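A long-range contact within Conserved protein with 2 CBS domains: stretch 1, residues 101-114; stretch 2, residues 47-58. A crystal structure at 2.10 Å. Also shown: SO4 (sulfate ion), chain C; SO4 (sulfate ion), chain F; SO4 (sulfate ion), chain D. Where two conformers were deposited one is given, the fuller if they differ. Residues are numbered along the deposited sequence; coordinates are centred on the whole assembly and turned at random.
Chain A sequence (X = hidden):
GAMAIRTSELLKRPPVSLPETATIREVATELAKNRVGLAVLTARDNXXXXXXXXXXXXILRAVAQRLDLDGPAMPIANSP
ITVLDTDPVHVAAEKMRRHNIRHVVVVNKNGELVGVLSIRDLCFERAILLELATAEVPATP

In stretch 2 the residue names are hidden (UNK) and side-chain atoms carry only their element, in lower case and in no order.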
# COMPACT_ATOMS: atom_id res chain seq x y z
N ILE A 101 -1.01 9.50 1.99
CA ILE A 101 -1.84 8.38 1.57
C ILE A 101 -1.32 7.82 0.25
O ILE A 101 -0.43 8.41 -0.39
CB ILE A 101 -3.36 8.77 1.43
CG1 ILE A 101 -3.57 9.93 0.45
CG2 ILE A 101 -3.95 9.11 2.80
CD1 ILE A 101 -5.01 10.48 0.43
N ARG A 102 -1.83 6.66 -0.12
CA ARG A 102 -1.36 5.98 -1.32
C ARG A 102 -2.46 5.75 -2.32
O ARG A 102 -2.28 5.04 -3.30
CB ARG A 102 -0.68 4.67 -0.93
CG ARG A 102 0.61 4.89 -0.18
CD ARG A 102 1.13 3.58 0.36
NE ARG A 102 0.10 2.96 1.18
CZ ARG A 102 0.04 1.67 1.47
NH1 ARG A 102 0.98 0.83 1.04
NH2 ARG A 102 -0.97 1.21 2.20
N HIS A 103 -3.61 6.37 -2.08
CA HIS A 103 -4.77 6.32 -2.97
C HIS A 103 -5.46 7.66 -2.97
O HIS A 103 -5.29 8.45 -2.04
CB HIS A 103 -5.78 5.27 -2.48
CG HIS A 103 -5.27 3.86 -2.52
ND1 HIS A 103 -4.57 3.31 -1.47
CD2 HIS A 103 -5.36 2.90 -3.46
CE1 HIS A 103 -4.25 2.06 -1.78
NE2 HIS A 103 -4.71 1.80 -2.98
N VAL A 104 -6.22 7.93 -4.03
CA VAL A 104 -7.18 9.02 -4.07
C VAL A 104 -8.44 8.53 -4.76
O VAL A 104 -8.39 7.68 -5.66
CB VAL A 104 -6.67 10.31 -4.79
CG1 VAL A 104 -5.59 11.00 -3.98
CG2 VAL A 104 -6.19 10.01 -6.21
N VAL A 105 -9.57 9.06 -4.31
CA VAL A 105 -10.86 8.77 -4.91
C VAL A 105 -11.03 9.70 -6.10
O VAL A 105 -10.89 10.91 -5.97
CB VAL A 105 -11.99 8.95 -3.88
CG1 VAL A 105 -13.36 8.74 -4.51
CG2 VAL A 105 -11.79 7.99 -2.72
N VAL A 106 -11.29 9.13 -7.28
CA VAL A 106 -11.53 9.93 -8.48
C VAL A 106 -13.03 10.13 -8.64
O VAL A 106 -13.80 9.17 -8.66
CB VAL A 106 -10.96 9.26 -9.76
CG1 VAL A 106 -11.15 10.16 -10.96
CG2 VAL A 106 -9.48 8.92 -9.58
N VAL A 107 -13.44 11.39 -8.76
CA VAL A 107 -14.85 11.74 -8.94
C VAL A 107 -15.00 12.63 -10.18
O VAL A 107 -14.01 13.17 -10.69
CB VAL A 107 -15.44 12.43 -7.69
CG1 VAL A 107 -15.41 11.48 -6.48
CG2 VAL A 107 -14.70 13.74 -7.38
N ASN A 108 -16.23 12.73 -10.68
CA ASN A 108 -16.52 13.63 -11.79
C ASN A 108 -17.00 14.98 -11.26
O ASN A 108 -17.15 15.16 -10.05
CB ASN A 108 -17.52 13.00 -12.77
CG ASN A 108 -18.88 12.73 -12.16
OD1 ASN A 108 -19.30 13.36 -11.18
ND2 ASN A 108 -19.61 11.79 -12.77
N LYS A 109 -17.25 15.92 -12.18
CA LYS A 109 -17.72 17.28 -11.85
C LYS A 109 -19.00 17.31 -11.01
O LYS A 109 -19.28 18.31 -10.34
CB LYS A 109 -17.92 18.10 -13.13
CG LYS A 109 -18.88 17.45 -14.12
CD LYS A 109 -19.20 18.36 -15.29
CE LYS A 109 -20.00 17.60 -16.35
NZ LYS A 109 -21.33 17.12 -15.86
N ASN A 110 -19.78 16.23 -11.07
CA ASN A 110 -21.01 16.10 -10.29
C ASN A 110 -20.82 15.35 -8.97
O ASN A 110 -21.79 15.01 -8.29
CB ASN A 110 -22.10 15.42 -11.14
CG ASN A 110 -22.60 16.31 -12.26
OD1 ASN A 110 -22.35 17.52 -12.29
ND2 ASN A 110 -23.34 15.72 -13.20
N GLY A 111 -19.56 15.09 -8.61
CA GLY A 111 -19.21 14.47 -7.33
C GLY A 111 -19.44 12.97 -7.26
O GLY A 111 -19.37 12.38 -6.19
N GLU A 112 -19.72 12.35 -8.41
CA GLU A 112 -19.97 10.92 -8.46
C GLU A 112 -18.65 10.16 -8.54
O GLU A 112 -17.69 10.65 -9.13
CB GLU A 112 -20.86 10.58 -9.65
CG GLU A 112 -22.21 11.27 -9.61
CD GLU A 112 -22.96 11.23 -10.93
OE1 GLU A 112 -22.33 11.02 -11.99
OE2 GLU A 112 -24.19 11.41 -10.89
N LEU A 113 -18.63 8.98 -7.93
CA LEU A 113 -17.46 8.11 -7.95
C LEU A 113 -17.18 7.60 -9.36
O LEU A 113 -18.06 7.03 -10.00
CB LEU A 113 -17.69 6.93 -7.01
CG LEU A 113 -16.62 5.85 -6.91
CD1 LEU A 113 -15.31 6.40 -6.34
CD2 LEU A 113 -17.15 4.73 -6.04
N VAL A 114 -15.95 7.81 -9.83
CA VAL A 114 -15.50 7.32 -11.12
C VAL A 114 -14.55 6.13 -10.90
O VAL A 114 -14.64 5.10 -11.57
CB VAL A 114 -14.75 8.43 -11.89
CG1 VAL A 114 -14.34 7.94 -13.28
CG2 VAL A 114 -15.63 9.67 -12.00
N UNK A 47 -25.67 5.44 -4.06
CA UNK A 47 -24.46 4.63 -4.28
C UNK A 47 -23.34 5.29 -5.10
O UNK A 47 -22.24 4.74 -5.17
c UNK A 47 -26.45 3.37 -4.76
c UNK A 47 -24.98 3.39 -5.03
c UNK A 47 -26.88 4.78 -4.61
N UNK A 48 -23.61 6.43 -5.71
CA UNK A 48 -22.60 7.13 -6.50
C UNK A 48 -21.81 8.15 -5.69
O UNK A 48 -20.73 8.57 -6.12
c UNK A 48 -23.82 7.46 -10.13
n UNK A 48 -26.11 7.30 -11.07
c UNK A 48 -23.24 7.82 -7.70
c UNK A 48 -25.10 8.21 -10.44
c UNK A 48 -23.82 6.86 -8.73
N UNK A 49 -22.33 8.53 -4.52
CA UNK A 49 -21.73 9.56 -3.68
C UNK A 49 -20.81 8.97 -2.61
O UNK A 49 -21.27 8.27 -1.71
c UNK A 49 -22.34 11.76 -2.52
c UNK A 49 -24.86 11.75 -0.13
c UNK A 49 -22.83 10.41 -3.02
n UNK A 49 -23.78 12.39 -0.59
c UNK A 49 -23.47 12.65 -2.00
n UNK A 49 -25.01 11.59 1.18
n UNK A 49 -25.80 11.27 -0.95
N UNK A 50 -19.48 9.24 -2.70
CA UNK A 50 -18.57 8.79 -1.63
C UNK A 50 -18.78 9.53 -0.31
O UNK A 50 -18.94 10.75 -0.31
c UNK A 50 -18.73 9.89 -3.78
c UNK A 50 -17.35 9.34 -3.61
c UNK A 50 -17.18 9.11 -2.18
N UNK A 51 -18.80 8.79 0.80
CA UNK A 51 -18.88 9.41 2.13
C UNK A 51 -17.67 9.07 2.98
O UNK A 51 -17.34 9.78 3.92
c UNK A 51 -20.35 7.56 3.07
c UNK A 51 -21.41 9.61 2.03
c UNK A 51 -20.21 9.06 2.84
N UNK A 52 -16.97 7.99 2.64
CA UNK A 52 -15.83 7.56 3.42
C UNK A 52 -14.99 6.58 2.63
O UNK A 52 -15.45 6.05 1.61
c UNK A 52 -16.29 6.92 4.73
N UNK A 53 -13.78 6.35 3.11
CA UNK A 53 -12.89 5.35 2.54
C UNK A 53 -12.31 4.47 3.65
O UNK A 53 -12.09 4.93 4.78
c UNK A 53 -10.82 6.87 2.54
c UNK A 53 -12.35 6.75 0.53
c UNK A 53 -11.75 5.98 1.69
N UNK A 54 -12.10 3.20 3.30
CA UNK A 54 -11.45 2.23 4.16
C UNK A 54 -10.37 1.53 3.34
O UNK A 54 -10.67 0.93 2.31
c UNK A 54 -11.72 0.17 5.61
c UNK A 54 -12.44 1.16 4.69
c UNK A 54 -13.59 1.82 5.42
N UNK A 55 -9.12 1.65 3.78
CA UNK A 55 -8.04 0.95 3.11
C UNK A 55 -7.57 -0.24 3.94
O UNK A 55 -7.93 -0.38 5.11
c UNK A 55 -6.87 1.89 2.84
o UNK A 55 -6.31 2.33 4.05
N UNK A 56 -6.78 -1.09 3.30
CA UNK A 56 -6.12 -2.20 3.96
C UNK A 56 -5.30 -1.74 5.17
O UNK A 56 -5.10 -2.49 6.12
o UNK A 56 -3.36 -4.03 1.16
c UNK A 56 -3.47 -2.79 1.16
c UNK A 56 -5.23 -2.94 2.96
o UNK A 56 -3.07 -2.08 0.23
c UNK A 56 -4.13 -2.11 2.34
N UNK A 57 -4.82 -0.50 5.11
CA UNK A 57 -4.13 0.10 6.24
C UNK A 57 -5.03 0.32 7.46
O UNK A 57 -4.60 0.14 8.60
n UNK A 57 1.17 3.29 5.66
c UNK A 57 -3.48 1.42 5.84
c UNK A 57 -1.43 2.69 6.52
c UNK A 57 0.68 2.08 5.42
c UNK A 57 -2.68 2.00 6.99
n UNK A 57 1.41 1.19 4.77
n UNK A 57 -0.54 1.76 5.83
N UNK A 58 -6.28 0.71 7.21
CA UNK A 58 -7.25 0.88 8.28
C UNK A 58 -7.63 -0.48 8.87
O UNK A 58 -7.80 -0.62 10.08
o UNK A 58 -7.58 3.82 8.03
c UNK A 58 -8.50 1.61 7.77
c UNK A 58 -8.20 3.02 7.28
o UNK A 58 -8.58 3.33 6.14
S SO4 C . -3.59 4.07 2.03
O1 SO4 C . -2.28 4.62 2.33
O2 SO4 C . -4.16 4.81 0.90
O3 SO4 C . -3.50 2.66 1.65
O4 SO4 C . -4.42 4.22 3.20
S SO4 F . 4.56 2.25 2.73
O1 SO4 F . 5.25 1.06 3.21
O2 SO4 F . 5.52 3.32 2.53
O3 SO4 F . 3.92 1.97 1.47
O4 SO4 F . 3.58 2.66 3.72
S SO4 D . -3.39 -1.03 -4.99
O1 SO4 D . -2.25 -0.20 -4.68
O2 SO4 D . -3.74 -0.88 -6.40
O3 SO4 D . -3.07 -2.43 -4.77
O4 SO4 D . -4.52 -0.66 -4.16

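Position 47 has three side-chain carbons that close a ring onto the backbone N, and it touches nothing on stretch 1: this is P47, whose fixed phi suits a chain turning a corner. Position 48 carries four carbons in a row ending in nitrogen, a lysine. The terminal atoms of K48 run beside E112, with CE 3.4 Å from E112 OE2; NZ, 4.5 Å from the same oxygen, is too far for a salt bridge, so the charges attract only loosely. Its backbone also takes part: L113 N donates to K48 O at 2.8 Å, the only hydrogen bond between the stretches.

At position 49, three carbons, a nitrogen and a carbon bearing two more nitrogens spell arginine; R49 points away, and its long polar chain suits an exposed site. Position 50 is again a three-carbon ring closed on N, now facing stretch 1. P50 offers a compact apolar surface: its CG lies 4.1 Å from both V105 CG1 and V107 CG1 and 4.2 Å from L113 CB, while its CD is 3.5 Å from G111 O.

Position 51, one carbon carrying two, is V51, out of reach of stretch 1; beta-branched valine favours the extended strand. Position 52 has a single carbon: A52, pointing away, its apolar side chain suited to a buried site. Position 53 repeats the branched three-carbon pattern but faces stretch 1, and V53 packs CG1 3.5 Å from V105 CG2. Position 54, branched likewise, is V54, out of reach but buried, again apolar and strand-favouring.

Position 55 shows one carbon and one oxygen, a serine. S55 caps the following helix, OG accepting a weak bond from the backbone N of position 57 at 3.4 Å and donating to sulfate C O4 at 2.8 Å. Position 56 has three carbons, the third bearing two oxygens: E56, whose OE1 lies 4.4 Å from R102 NH2, out of the guanidinium plane, a matter of charge alone. Position 57 has three carbons, a nitrogen and a carbon carrying two more nitrogens; this planar end lies flat on the guanidinium of R102, centres 4.0 Å apart: an arginine, R57. R57 NH2 and R102 NH2 are 3.5 Å apart, both donors; a sulfate (chain F), whose negative charge would offset the like charges, accepts from R57 NH2 at O4 (2.8 Å) and weakly from R102 NH1 at O3 (3.2 Å). Position 58, two carbons with two oxygens on the second, is D58; its OD2 accepts from S55 N at 2.9 Å, steadying the helix start.

The contact thus has two ends and a middle. One backbone hydrogen bond fixes the corner, P50 and V53 pack against valines and L113, and stacked arginines close the far end with sulfate, an anion probably taken from the crystallisation liquor.

Stretch 2, residues 47-58: PKRPVAVVSERD
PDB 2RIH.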